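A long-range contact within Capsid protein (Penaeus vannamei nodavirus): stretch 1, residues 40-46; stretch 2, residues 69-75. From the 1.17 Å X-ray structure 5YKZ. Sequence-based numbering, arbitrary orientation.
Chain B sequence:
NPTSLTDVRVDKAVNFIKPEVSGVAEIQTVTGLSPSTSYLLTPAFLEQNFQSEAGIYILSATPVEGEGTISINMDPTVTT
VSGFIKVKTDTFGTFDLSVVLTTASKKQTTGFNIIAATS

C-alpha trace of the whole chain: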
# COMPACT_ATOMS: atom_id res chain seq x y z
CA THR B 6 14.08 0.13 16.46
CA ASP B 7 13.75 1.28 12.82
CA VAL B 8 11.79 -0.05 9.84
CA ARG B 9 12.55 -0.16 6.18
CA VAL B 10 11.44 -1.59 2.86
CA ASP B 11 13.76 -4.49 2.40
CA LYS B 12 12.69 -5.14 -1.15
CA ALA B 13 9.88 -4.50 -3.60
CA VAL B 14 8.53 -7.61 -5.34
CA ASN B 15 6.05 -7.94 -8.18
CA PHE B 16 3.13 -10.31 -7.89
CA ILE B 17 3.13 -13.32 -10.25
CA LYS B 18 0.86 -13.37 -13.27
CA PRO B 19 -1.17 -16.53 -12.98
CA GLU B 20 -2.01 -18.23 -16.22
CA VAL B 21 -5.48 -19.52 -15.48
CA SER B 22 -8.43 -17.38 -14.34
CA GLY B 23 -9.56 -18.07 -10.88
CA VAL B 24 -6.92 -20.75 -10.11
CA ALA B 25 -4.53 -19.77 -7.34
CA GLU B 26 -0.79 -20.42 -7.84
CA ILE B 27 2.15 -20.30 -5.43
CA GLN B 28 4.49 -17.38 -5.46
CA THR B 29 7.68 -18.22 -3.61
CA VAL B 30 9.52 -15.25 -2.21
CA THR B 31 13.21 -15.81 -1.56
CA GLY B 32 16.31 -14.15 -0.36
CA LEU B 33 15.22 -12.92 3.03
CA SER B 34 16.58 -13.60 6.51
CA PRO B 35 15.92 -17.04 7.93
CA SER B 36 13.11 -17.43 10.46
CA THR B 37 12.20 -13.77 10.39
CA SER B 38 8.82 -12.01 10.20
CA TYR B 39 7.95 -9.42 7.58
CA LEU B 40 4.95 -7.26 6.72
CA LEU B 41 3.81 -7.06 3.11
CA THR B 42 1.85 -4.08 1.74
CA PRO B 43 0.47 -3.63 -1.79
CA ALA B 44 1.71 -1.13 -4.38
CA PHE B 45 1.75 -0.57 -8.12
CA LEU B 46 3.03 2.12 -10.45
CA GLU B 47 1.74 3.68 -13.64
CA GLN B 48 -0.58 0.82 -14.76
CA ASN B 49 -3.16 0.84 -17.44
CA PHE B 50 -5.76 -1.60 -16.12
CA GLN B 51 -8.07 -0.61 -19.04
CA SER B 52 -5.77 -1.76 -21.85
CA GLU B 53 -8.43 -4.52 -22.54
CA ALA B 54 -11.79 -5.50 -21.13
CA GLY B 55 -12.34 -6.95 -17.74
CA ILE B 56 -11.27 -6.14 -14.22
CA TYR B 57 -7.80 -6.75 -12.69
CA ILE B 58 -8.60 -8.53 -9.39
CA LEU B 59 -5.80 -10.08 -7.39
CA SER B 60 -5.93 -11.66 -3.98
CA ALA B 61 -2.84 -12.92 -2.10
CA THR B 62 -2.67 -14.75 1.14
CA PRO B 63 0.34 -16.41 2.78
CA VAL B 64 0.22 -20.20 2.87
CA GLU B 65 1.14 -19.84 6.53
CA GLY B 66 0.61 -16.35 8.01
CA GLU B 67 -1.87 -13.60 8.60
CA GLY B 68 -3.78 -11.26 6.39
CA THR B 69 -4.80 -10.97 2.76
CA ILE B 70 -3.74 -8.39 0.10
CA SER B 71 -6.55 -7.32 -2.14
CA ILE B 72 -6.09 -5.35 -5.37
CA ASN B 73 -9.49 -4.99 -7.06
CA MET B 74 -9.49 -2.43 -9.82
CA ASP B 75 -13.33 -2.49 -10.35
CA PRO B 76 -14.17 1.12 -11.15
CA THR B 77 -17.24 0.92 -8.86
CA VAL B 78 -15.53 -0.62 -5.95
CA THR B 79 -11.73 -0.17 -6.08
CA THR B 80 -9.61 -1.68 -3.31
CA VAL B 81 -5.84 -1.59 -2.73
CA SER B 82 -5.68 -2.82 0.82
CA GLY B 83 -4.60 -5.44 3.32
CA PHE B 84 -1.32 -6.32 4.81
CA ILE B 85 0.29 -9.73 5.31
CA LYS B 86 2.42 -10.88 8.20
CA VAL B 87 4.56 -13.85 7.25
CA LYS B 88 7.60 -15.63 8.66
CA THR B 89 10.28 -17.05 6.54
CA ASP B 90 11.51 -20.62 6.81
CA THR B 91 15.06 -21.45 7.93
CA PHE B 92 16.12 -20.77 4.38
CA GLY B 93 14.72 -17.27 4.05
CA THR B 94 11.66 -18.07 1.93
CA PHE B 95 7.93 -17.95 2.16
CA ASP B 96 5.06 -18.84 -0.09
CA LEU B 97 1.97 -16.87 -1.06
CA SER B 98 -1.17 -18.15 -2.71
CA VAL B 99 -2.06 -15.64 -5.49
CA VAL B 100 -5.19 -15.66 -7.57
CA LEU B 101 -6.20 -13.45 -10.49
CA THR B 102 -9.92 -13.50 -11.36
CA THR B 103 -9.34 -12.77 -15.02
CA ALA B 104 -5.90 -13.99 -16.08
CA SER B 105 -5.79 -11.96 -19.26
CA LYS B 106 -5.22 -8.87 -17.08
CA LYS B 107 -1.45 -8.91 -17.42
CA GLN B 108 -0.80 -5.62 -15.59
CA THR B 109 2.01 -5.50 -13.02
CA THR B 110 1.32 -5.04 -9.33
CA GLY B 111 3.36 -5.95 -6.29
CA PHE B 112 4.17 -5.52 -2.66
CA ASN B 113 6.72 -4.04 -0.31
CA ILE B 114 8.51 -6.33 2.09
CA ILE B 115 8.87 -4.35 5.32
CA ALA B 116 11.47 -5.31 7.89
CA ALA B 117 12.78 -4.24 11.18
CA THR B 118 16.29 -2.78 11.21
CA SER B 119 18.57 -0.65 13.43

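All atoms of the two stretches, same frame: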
# COMPACT_ATOMS: atom_id res chain seq x y z
N LEU B 40 6.30 -7.77 7.12
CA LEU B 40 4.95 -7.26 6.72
C LEU B 40 4.98 -6.98 5.24
O LEU B 40 5.96 -6.37 4.75
CB LEU B 40 4.74 -6.01 7.49
CG LEU B 40 3.38 -5.48 7.53
CD1 LEU B 40 2.38 -6.36 8.36
CD2 LEU B 40 3.35 -4.04 8.03
N LEU B 41 3.94 -7.33 4.53
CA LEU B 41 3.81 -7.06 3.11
C LEU B 41 2.68 -6.12 2.88
O LEU B 41 1.57 -6.33 3.40
CB LEU B 41 3.54 -8.33 2.30
CG LEU B 41 4.27 -9.58 2.71
CD1 LEU B 41 3.94 -10.74 1.84
CD2 LEU B 41 5.81 -9.37 2.71
N THR B 42 2.87 -5.05 2.07
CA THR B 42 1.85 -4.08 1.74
C THR B 42 1.78 -3.92 0.24
O THR B 42 2.84 -3.98 -0.44
CB THR B 42 2.18 -2.73 2.44
OG1 THR B 42 3.54 -2.29 2.05
CG2 THR B 42 2.13 -2.87 3.90
N PRO B 43 0.61 -3.69 -0.32
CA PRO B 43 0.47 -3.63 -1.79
C PRO B 43 0.96 -2.34 -2.39
O PRO B 43 0.88 -1.29 -1.73
CB PRO B 43 -1.06 -3.75 -1.98
CG PRO B 43 -1.62 -3.16 -0.71
CD PRO B 43 -0.70 -3.59 0.38
N ALA B 44 1.33 -2.33 -3.64
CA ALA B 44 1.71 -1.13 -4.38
C ALA B 44 1.70 -1.42 -5.85
O ALA B 44 2.02 -2.59 -6.27
CB ALA B 44 3.08 -0.62 -3.97
N PHE B 45 1.51 -0.42 -6.70
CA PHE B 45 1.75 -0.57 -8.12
C PHE B 45 1.95 0.82 -8.71
O PHE B 45 1.54 1.84 -8.12
CB PHE B 45 0.65 -1.35 -8.83
CG PHE B 45 -0.71 -0.73 -8.67
CD1 PHE B 45 -1.09 0.37 -9.36
CD2 PHE B 45 -1.60 -1.28 -7.79
CE1 PHE B 45 -2.38 0.93 -9.15
CE2 PHE B 45 -2.82 -0.74 -7.58
CZ PHE B 45 -3.20 0.37 -8.27
N LEU B 46 2.58 0.89 -9.87
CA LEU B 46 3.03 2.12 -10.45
C LEU B 46 2.64 2.24 -11.90
O LEU B 46 3.04 1.39 -12.73
CB LEU B 46 4.57 2.20 -10.29
CG LEU B 46 5.20 3.44 -10.78
CD1 LEU B 46 4.75 4.71 -10.11
CD2 LEU B 46 6.70 3.39 -10.63
N THR B 69 -4.54 -10.81 4.19
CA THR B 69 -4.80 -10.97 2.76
C THR B 69 -4.54 -9.62 2.08
O THR B 69 -5.05 -8.60 2.57
CB THR B 69 -6.24 -11.32 2.46
OG1 THR B 69 -6.56 -12.60 3.12
CG2 THR B 69 -6.58 -11.51 0.97
N ILE B 70 -3.82 -9.60 0.97
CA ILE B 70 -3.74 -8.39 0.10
C ILE B 70 -4.78 -8.50 -0.96
O ILE B 70 -4.91 -9.55 -1.62
CB ILE B 70 -2.31 -8.23 -0.47
CG1 ILE B 70 -1.43 -7.72 0.62
CG2 ILE B 70 -2.35 -7.29 -1.62
CD1 ILE B 70 0.06 -7.63 0.24
N SER B 71 -5.54 -7.41 -1.13
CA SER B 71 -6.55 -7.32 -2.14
C SER B 71 -6.27 -6.14 -3.05
O SER B 71 -6.11 -5.00 -2.57
CB SER B 71 -7.93 -7.10 -1.52
OG SER B 71 -8.86 -6.75 -2.49
N ILE B 72 -6.19 -6.40 -4.35
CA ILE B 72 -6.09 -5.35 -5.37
C ILE B 72 -7.22 -5.61 -6.33
O ILE B 72 -7.14 -6.51 -7.19
CB ILE B 72 -4.71 -5.33 -6.10
CG1 ILE B 72 -3.58 -5.11 -5.13
CG2 ILE B 72 -4.76 -4.31 -7.18
CD1 ILE B 72 -2.20 -5.16 -5.68
N ASN B 73 -8.29 -4.86 -6.25
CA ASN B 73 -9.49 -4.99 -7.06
C ASN B 73 -9.68 -3.66 -7.77
O ASN B 73 -10.01 -2.65 -7.12
CB ASN B 73 -10.70 -5.44 -6.26
CG ASN B 73 -11.91 -5.59 -7.17
OD1 ASN B 73 -12.01 -5.05 -8.17
ND2 ASN B 73 -12.86 -6.41 -6.68
N MET B 74 -9.43 -3.62 -9.06
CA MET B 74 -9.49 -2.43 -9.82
C MET B 74 -10.91 -2.15 -10.41
O MET B 74 -11.05 -1.35 -11.30
CB MET B 74 -8.40 -2.36 -10.85
CG MET B 74 -7.01 -2.40 -10.22
SD MET B 74 -6.70 -1.39 -8.81
CE MET B 74 -6.85 0.03 -9.55
N ASP B 75 -11.93 -2.77 -9.91
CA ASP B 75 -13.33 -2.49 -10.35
C ASP B 75 -13.57 -0.99 -10.23
O ASP B 75 -13.45 -0.45 -9.13
CB ASP B 75 -14.28 -3.26 -9.51
CG ASP B 75 -15.76 -3.21 -9.97
OD1 ASP B 75 -16.15 -2.14 -10.48
OD2 ASP B 75 -16.42 -4.21 -9.74

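What joins two strands that share no hydrogen bond? Stretch 1 and the strand at residues 70-73 run nearly parallel, 12° apart, but their axes come no closer than 7.5 Å, too far for backbone pairing. Side chains fill the gap instead. Along each stretch, alternate residues turn inward: Leu-41, Pro-43 and Phe-45 point toward Ile-70, Ile-72 and Met-74, while Thr-42, Ala-44 and Ser-71 point away. The side chains that meet are apolar, and the contact buries 283 Å², both sides summed. All of them are buried except Met-74, which stays partly exposed.

How does Ile-70 fit against its neighbours? Its chi1 is m and its chi2 t, so the side chain extends its CD1 methyl toward the first strand. Ile-70 CD1 lies 3.7 Å from the backbone O of Leu-41 and 4.1 Å from CB of Leu-41. Ile-70 CG2 meets Pro-43 CB at 3.8 Å. A beta-branched residue suits this place, since it gives a broad surface against Leu-41 and Pro-43.

What does Pro-43 offer in return? Its ring is a low bump: Pro-43 CB sits over the notch between Ile-70 CG2 and Ile-72 CD1, 3.8 and 4.1 Å away. The compact apolar ring suits the narrow gap here, where the CA atoms of Pro-43 and Ile-70 are 6.6 Å apart.

How is the wider end of the contact filled? Phe-45, with chi1 p, sends its ring across the gap. The CE2 atom of Phe-45 packs 4.1 Å from CG2 of Ile-72, and CZ of Phe-45 lies 3.9 Å from CE of Met-74. Met-74 folds through three m torsions, bringing its SD to 4.9 Å from the centroid of the Phe-45 ring, an oblique sulfur-aromatic approach. The Met-74 thioether lies beyond the tip of the ring, closing the end of the contact.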